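Local coordinates for protein Nsp15 (PDB 5YVD) that cleaves RNA as the coronavirus endoribonuclease Nsp15, probably with a preference for uridylates, at residues 202-210 with 293-301; 322-330 with 334-341. All blocks are in the same frame, centred on the assembly; numbering follows the deposited sequence.

Contact 1: 202-210 with 293-301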
# COMPACT_ATOMS: atom_id res chain seq x y z
N PRO A 202 -10.88 39.90 16.94
CA PRO A 202 -12.02 40.76 16.65
C PRO A 202 -11.61 41.88 15.73
O PRO A 202 -10.44 42.24 15.68
CB PRO A 202 -12.43 41.28 18.04
CG PRO A 202 -11.19 41.22 18.84
CD PRO A 202 -10.45 40.01 18.34
N LEU A 203 -12.57 42.42 15.00
CA LEU A 203 -12.29 43.34 13.93
C LEU A 203 -13.04 44.67 14.08
O LEU A 203 -12.85 45.55 13.27
CB LEU A 203 -12.66 42.70 12.60
CG LEU A 203 -11.77 41.57 12.09
CD1 LEU A 203 -12.47 40.82 10.95
CD2 LEU A 203 -10.41 42.10 11.66
N SER A 204 -13.86 44.80 15.12
CA SER A 204 -14.67 46.00 15.33
C SER A 204 -15.04 46.10 16.81
O SER A 204 -14.86 45.16 17.57
CB SER A 204 -15.94 45.91 14.50
OG SER A 204 -16.87 45.04 15.13
N ASP A 205 -15.59 47.23 17.22
CA ASP A 205 -15.99 47.41 18.61
C ASP A 205 -17.12 46.47 19.01
O ASP A 205 -17.13 45.91 20.11
CB ASP A 205 -16.42 48.85 18.84
CG ASP A 205 -15.25 49.76 19.10
OD1 ASP A 205 -14.22 49.28 19.63
OD2 ASP A 205 -15.38 50.96 18.78
N MET A 206 -18.07 46.30 18.12
CA MET A 206 -19.15 45.35 18.34
C MET A 206 -18.57 43.94 18.56
O MET A 206 -18.96 43.27 19.52
CB MET A 206 -20.12 45.37 17.17
CG MET A 206 -21.46 44.77 17.50
SD MET A 206 -22.38 44.36 16.00
CE MET A 206 -23.19 45.92 15.68
N GLU A 207 -17.64 43.51 17.72
CA GLU A 207 -17.07 42.16 17.90
C GLU A 207 -16.40 42.01 19.27
O GLU A 207 -16.54 40.97 19.91
CB GLU A 207 -16.12 41.80 16.74
CG GLU A 207 -16.85 41.67 15.40
CD GLU A 207 -16.25 40.66 14.41
OE1 GLU A 207 -15.00 40.64 14.21
OE2 GLU A 207 -17.05 39.91 13.80
N LYS A 208 -15.72 43.05 19.73
CA LYS A 208 -15.03 43.00 21.04
C LYS A 208 -16.01 42.87 22.19
O LYS A 208 -15.81 42.06 23.12
CB LYS A 208 -14.17 44.24 21.27
CG LYS A 208 -12.94 44.33 20.36
CD LYS A 208 -12.11 45.57 20.71
CE LYS A 208 -11.32 46.09 19.52
NZ LYS A 208 -9.89 45.71 19.67
N ASP A 209 -17.07 43.68 22.15
CA ASP A 209 -18.05 43.64 23.19
C ASP A 209 -18.66 42.23 23.18
O ASP A 209 -18.85 41.60 24.23
CB ASP A 209 -19.13 44.72 22.98
CG ASP A 209 -18.64 46.14 23.30
OD1 ASP A 209 -17.53 46.32 23.86
OD2 ASP A 209 -19.39 47.08 23.01
N PHE A 210 -18.91 41.71 21.98
CA PHE A 210 -19.54 40.43 21.86
C PHE A 210 -18.77 39.37 22.63
O PHE A 210 -19.36 38.55 23.35
CB PHE A 210 -19.71 40.01 20.41
CG PHE A 210 -20.43 38.69 20.26
CD1 PHE A 210 -21.81 38.63 20.32
CD2 PHE A 210 -19.73 37.51 20.11
CE1 PHE A 210 -22.48 37.41 20.19
CE2 PHE A 210 -20.38 36.30 19.98
CZ PHE A 210 -21.76 36.25 20.02
N ASP A 293 -18.40 33.04 8.79
CA ASP A 293 -17.60 33.98 9.55
C ASP A 293 -17.71 35.37 8.92
O ASP A 293 -16.83 35.82 8.20
CB ASP A 293 -16.14 33.52 9.56
CG ASP A 293 -15.22 34.50 10.22
OD1 ASP A 293 -14.02 34.45 9.94
OD2 ASP A 293 -15.68 35.33 11.03
N LEU A 294 -18.82 36.04 9.18
CA LEU A 294 -18.96 37.43 8.78
C LEU A 294 -18.50 38.33 9.92
O LEU A 294 -18.66 37.98 11.09
CB LEU A 294 -20.41 37.78 8.46
CG LEU A 294 -21.00 37.01 7.29
CD1 LEU A 294 -22.53 37.06 7.36
CD2 LEU A 294 -20.46 37.55 5.96
N LYS A 295 -17.94 39.48 9.55
CA LYS A 295 -17.83 40.59 10.48
C LYS A 295 -19.19 40.71 11.14
O LYS A 295 -20.21 40.69 10.45
CB LYS A 295 -17.50 41.86 9.71
CG LYS A 295 -17.17 43.07 10.58
CD LYS A 295 -15.69 43.15 10.90
CE LYS A 295 -14.88 43.69 9.72
NZ LYS A 295 -15.10 45.13 9.45
N LEU A 296 -19.24 40.78 12.46
CA LEU A 296 -20.53 40.74 13.17
C LEU A 296 -21.40 41.95 12.80
O LEU A 296 -22.61 41.83 12.64
CB LEU A 296 -20.32 40.67 14.67
CG LEU A 296 -21.53 40.85 15.59
CD1 LEU A 296 -22.50 39.69 15.47
CD2 LEU A 296 -21.03 40.99 17.02
N ASP A 297 -20.77 43.11 12.66
CA ASP A 297 -21.46 44.30 12.21
C ASP A 297 -22.18 44.06 10.88
O ASP A 297 -23.30 44.50 10.66
CB ASP A 297 -20.48 45.46 12.01
CG ASP A 297 -19.67 45.75 13.24
OD1 ASP A 297 -19.97 46.77 13.89
OD2 ASP A 297 -18.73 44.99 13.54
N ASP A 298 -21.51 43.36 9.98
CA ASP A 298 -22.13 43.09 8.68
C ASP A 298 -23.35 42.13 8.81
O ASP A 298 -24.39 42.31 8.14
CB ASP A 298 -21.06 42.54 7.72
CG ASP A 298 -20.00 43.59 7.38
OD1 ASP A 298 -20.31 44.81 7.42
OD2 ASP A 298 -18.87 43.20 7.03
N PHE A 299 -23.22 41.13 9.67
CA PHE A 299 -24.32 40.22 9.95
C PHE A 299 -25.50 40.96 10.57
O PHE A 299 -26.65 40.69 10.25
CB PHE A 299 -23.85 39.14 10.90
CG PHE A 299 -24.89 38.09 11.20
CD1 PHE A 299 -25.10 37.05 10.33
CD2 PHE A 299 -25.61 38.12 12.38
CE1 PHE A 299 -26.02 36.06 10.61
CE2 PHE A 299 -26.53 37.14 12.68
CZ PHE A 299 -26.73 36.10 11.80
N VAL A 300 -25.20 41.91 11.45
CA VAL A 300 -26.26 42.70 12.07
C VAL A 300 -26.95 43.60 11.01
O VAL A 300 -28.17 43.72 10.96
CB VAL A 300 -25.70 43.54 13.24
CG1 VAL A 300 -26.75 44.54 13.73
CG2 VAL A 300 -25.27 42.64 14.38
N MET A 301 -26.16 44.21 10.16
CA MET A 301 -26.70 45.06 9.12
C MET A 301 -27.73 44.30 8.28
O MET A 301 -28.81 44.80 8.02
CB MET A 301 -25.54 45.56 8.27
CG MET A 301 -25.82 46.71 7.34
SD MET A 301 -24.22 47.38 6.82
CE MET A 301 -23.60 46.12 5.68
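M206 and L296 cross at about a right angle where two helices of the EndoU-type endoribonuclease domain pack by their N-terminal turns; the short axes of 205-210 and 296-301 pass 9.6 Å apart at 100°. With CG anti to the backbone N (chi1 -161°), M206 reaches out from its helix and then bends at chi3, bringing SD to 3.6 Å from L296 CG. The thioether also meets V300 CG2 tip to tip. F210 also rests CB on L296 CD2, and F218 and F229 adjoin this apolar layer.

On the polar flank, S204 is the N-cap of its own helix, its OG receiving E207 N. The same hydroxyl points to D297 OD2 across the contact as a hydrogen-bond donor, though its modelled length is too short to be taken literally. L203 and K295 also cross squarely, the lysine meeting L203 through its methylenes, CD lying 3.5 Å from CB. E207 slides past L296 in the opposite direction, and R195 forms a salt bridge to its OE1. Its other oxygen, OE2, accepts the first-turn N-H of L296 at 2.7 Å, a bond bent to 144° that arrives from above the carboxylate plane.

Contact 2: 322-330 with 334-341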
# COMPACT_ATOMS: atom_id res chain seq x y z
N THR A 322 -19.90 35.59 -4.80
CA THR A 322 -21.09 34.81 -5.25
C THR A 322 -22.36 35.37 -4.62
O THR A 322 -22.32 36.37 -3.89
CB THR A 322 -21.04 33.33 -4.80
OG1 THR A 322 -19.74 33.02 -4.30
CG2 THR A 322 -21.43 32.37 -5.93
N MET A 323 -23.49 34.71 -4.87
CA MET A 323 -24.72 34.98 -4.13
C MET A 323 -24.82 33.94 -3.06
O MET A 323 -24.64 32.77 -3.35
CB MET A 323 -25.96 34.91 -5.04
CG MET A 323 -27.16 35.67 -4.49
SD MET A 323 -26.93 37.48 -4.47
CE MET A 323 -27.70 37.95 -6.02
N ILE A 324 -25.10 34.36 -1.82
CA ILE A 324 -25.35 33.41 -0.70
C ILE A 324 -26.76 33.53 -0.13
O ILE A 324 -27.23 34.64 0.16
CB ILE A 324 -24.35 33.59 0.47
CG1 ILE A 324 -22.90 33.44 -0.04
CG2 ILE A 324 -24.62 32.58 1.59
CD1 ILE A 324 -22.51 32.03 -0.44
N GLU A 325 -27.41 32.39 0.06
CA GLU A 325 -28.80 32.35 0.45
C GLU A 325 -28.94 31.90 1.88
O GLU A 325 -28.23 31.00 2.33
CB GLU A 325 -29.58 31.39 -0.44
CG GLU A 325 -29.61 31.85 -1.89
CD GLU A 325 -30.51 31.00 -2.75
OE1 GLU A 325 -31.08 29.99 -2.26
OE2 GLU A 325 -30.65 31.37 -3.94
N PHE A 326 -29.88 32.53 2.57
CA PHE A 326 -30.22 32.15 3.92
C PHE A 326 -31.70 31.97 3.97
O PHE A 326 -32.43 32.61 3.22
CB PHE A 326 -29.93 33.29 4.88
CG PHE A 326 -28.50 33.72 4.90
CD1 PHE A 326 -27.97 34.48 3.87
CD2 PHE A 326 -27.69 33.42 6.00
CE1 PHE A 326 -26.65 34.90 3.91
CE2 PHE A 326 -26.37 33.84 6.04
CZ PHE A 326 -25.85 34.58 5.00
N MET A 327 -32.15 31.12 4.89
CA MET A 327 -33.55 31.15 5.28
C MET A 327 -33.70 32.11 6.46
O MET A 327 -32.82 32.19 7.31
CB MET A 327 -34.00 29.75 5.66
CG MET A 327 -34.01 28.79 4.47
SD MET A 327 -35.11 29.32 3.15
CE MET A 327 -36.68 29.46 4.01
N LEU A 328 -34.81 32.86 6.45
CA LEU A 328 -35.21 33.69 7.58
C LEU A 328 -36.64 33.36 7.98
O LEU A 328 -37.58 33.63 7.22
CB LEU A 328 -35.11 35.18 7.27
CG LEU A 328 -35.55 36.12 8.42
CD1 LEU A 328 -34.70 35.94 9.69
CD2 LEU A 328 -35.55 37.59 8.01
N TRP A 329 -36.81 32.80 9.17
CA TRP A 329 -38.12 32.48 9.71
C TRP A 329 -38.51 33.51 10.76
O TRP A 329 -37.70 33.80 11.65
CB TRP A 329 -38.10 31.09 10.32
CG TRP A 329 -37.88 30.01 9.29
CD1 TRP A 329 -36.68 29.66 8.69
CD2 TRP A 329 -38.87 29.16 8.72
NE1 TRP A 329 -36.89 28.64 7.80
CE2 TRP A 329 -38.22 28.31 7.80
CE3 TRP A 329 -40.25 29.02 8.91
CZ2 TRP A 329 -38.91 27.34 7.06
CZ3 TRP A 329 -40.94 28.06 8.18
CH2 TRP A 329 -40.26 27.23 7.27
N CYS A 330 -39.74 34.04 10.68
CA CYS A 330 -40.23 35.03 11.65
C CYS A 330 -41.57 34.68 12.25
O CYS A 330 -42.33 33.90 11.68
CB CYS A 330 -40.32 36.41 11.01
SG CYS A 330 -38.72 37.13 10.65
N GLN A 334 -40.82 39.21 15.14
CA GLN A 334 -39.47 38.88 15.61
C GLN A 334 -38.88 37.74 14.76
O GLN A 334 -39.59 37.05 14.03
CB GLN A 334 -39.50 38.44 17.07
CG GLN A 334 -39.96 39.51 18.05
CD GLN A 334 -40.03 38.99 19.49
OE1 GLN A 334 -40.58 37.92 19.77
NE2 GLN A 334 -39.46 39.77 20.40
N VAL A 335 -37.58 37.57 14.86
CA VAL A 335 -36.88 36.50 14.18
C VAL A 335 -37.03 35.25 15.03
O VAL A 335 -36.85 35.29 16.24
CB VAL A 335 -35.38 36.86 14.04
CG1 VAL A 335 -34.55 35.69 13.53
CG2 VAL A 335 -35.22 38.08 13.14
N GLN A 336 -37.36 34.13 14.42
CA GLN A 336 -37.29 32.86 15.14
C GLN A 336 -35.87 32.36 14.93
O GLN A 336 -35.15 32.17 15.90
CB GLN A 336 -38.28 31.82 14.62
CG GLN A 336 -39.76 32.20 14.64
CD GLN A 336 -40.59 31.25 13.77
OE1 GLN A 336 -41.39 31.68 12.93
NE2 GLN A 336 -40.37 29.95 13.95
N THR A 337 -35.50 32.15 13.66
CA THR A 337 -34.17 31.69 13.27
C THR A 337 -33.72 32.27 11.91
O THR A 337 -34.54 32.78 11.14
CB THR A 337 -34.07 30.14 13.27
OG1 THR A 337 -32.71 29.74 12.98
CG2 THR A 337 -35.00 29.53 12.26
N PHE A 338 -32.41 32.18 11.65
CA PHE A 338 -31.77 32.67 10.42
C PHE A 338 -30.49 31.88 10.18
O PHE A 338 -29.59 31.87 11.03
CB PHE A 338 -31.42 34.13 10.58
CG PHE A 338 -30.80 34.74 9.37
CD1 PHE A 338 -29.45 34.98 9.31
CD2 PHE A 338 -31.58 35.15 8.31
CE1 PHE A 338 -28.88 35.59 8.21
CE2 PHE A 338 -31.02 35.75 7.20
CZ PHE A 338 -29.66 35.98 7.15
N TYR A 339 -30.42 31.20 9.04
CA TYR A 339 -29.29 30.32 8.74
C TYR A 339 -29.04 30.25 7.26
O TYR A 339 -29.95 30.49 6.48
CB TYR A 339 -29.56 28.90 9.27
CG TYR A 339 -30.79 28.23 8.70
CD1 TYR A 339 -30.69 27.25 7.72
CD2 TYR A 339 -32.06 28.59 9.14
CE1 TYR A 339 -31.81 26.65 7.19
CE2 TYR A 339 -33.19 28.00 8.62
CZ TYR A 339 -33.06 27.02 7.65
OH TYR A 339 -34.19 26.42 7.14
N PRO A 340 -27.80 29.89 6.87
CA PRO A 340 -27.47 29.65 5.46
C PRO A 340 -28.09 28.35 4.95
O PRO A 340 -28.52 27.53 5.74
CB PRO A 340 -25.95 29.53 5.47
CG PRO A 340 -25.50 30.02 6.80
CD PRO A 340 -26.62 29.68 7.72
N ARG A 341 -28.13 28.18 3.64
CA ARG A 341 -28.53 26.91 3.05
C ARG A 341 -27.47 26.45 2.09
O ARG A 341 -27.47 25.29 1.72
CB ARG A 341 -29.88 27.02 2.36
CG ARG A 341 -30.33 28.44 2.05
CD ARG A 341 -31.55 28.47 1.15
NE ARG A 341 -32.50 27.41 1.48
CZ ARG A 341 -33.55 27.06 0.73
NH1 ARG A 341 -33.83 27.70 -0.42
NH2 ARG A 341 -34.34 26.06 1.13
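M327 lays its CB over the face of the Y339 ring within the antiparallel beta hairpin 322-331/334-340 of the endoribonuclease domain. It is a CH-pi contact, 3.9 Å from CB to the ring centroid. The two residues form a hydrogen-bonded pair, their side chains side by side on one face of the sheet: M327 N donates to Y339 O at 2.8 Å, and Y339 N donates back to M327 O. Beyond CB the methionine turns at chi2 and chi3 (-60° and -57°), which puts SD 3.6 Å above the R341 guanidinium plane, over its centre.

R341 is anchored by its backbone N on E325 O. Its side chain crosses E325, whose carboxylate is nearly coplanar with the guanidinium, but OE1 stays 4.0 Å from NH1, beyond a salt bridge; E325 OE2 instead pairs with K316.

W329, on the same face, lies alongside T337, its CD1 3.9 Å from T337 CG2. Its indole meets the Y339 ring rim to rim, NE1 lying near the tyrosine plane. The W329 backbone also marks a classic beta bulge: its carbonyl O takes Q336 N at 2.8 Å and, weakly, T337 N, while W329 N binds T337 O.

On the other face L328 CD1 touches F338 CD2 at 3.5 Å. The F326 and F338 rings lie nearly parallel, 9° apart, but offset so far that little of one ring covers the other.

The chemistry thus divides by face. One side is an apolar phenylalanine-leucine layer, whose F338 packs on F299 of helix 296-304; the other is a row of aromatic, sulfur and charged groups, in which R341 is tied by its backbone bond and rests against the M327 thioether, with E325 probably adding longer-range attraction.

Overall arrangement
From the N terminus the chain first passes through the oligomerisation and middle regions; both contacts fall in the endoribonuclease part that follows. Contact 1 closes a long loop, with 82 residues between 202-210 and 293-301, about half of them in helices and strands, and ties helix 205-212 to helix 296-304. The chain then runs through strand 312-319 before contact 2 closes a tight hairpin across just three residues, completing a three-stranded antiparallel sheet. The two closures follow in series, neither nesting nor crossing. Their centres lie about 18 Å apart, yet F299 CE1 packs 3.8 Å from F338 CE1, joining helix 296-304 to the hairpin and so linking the helical part to the sheet.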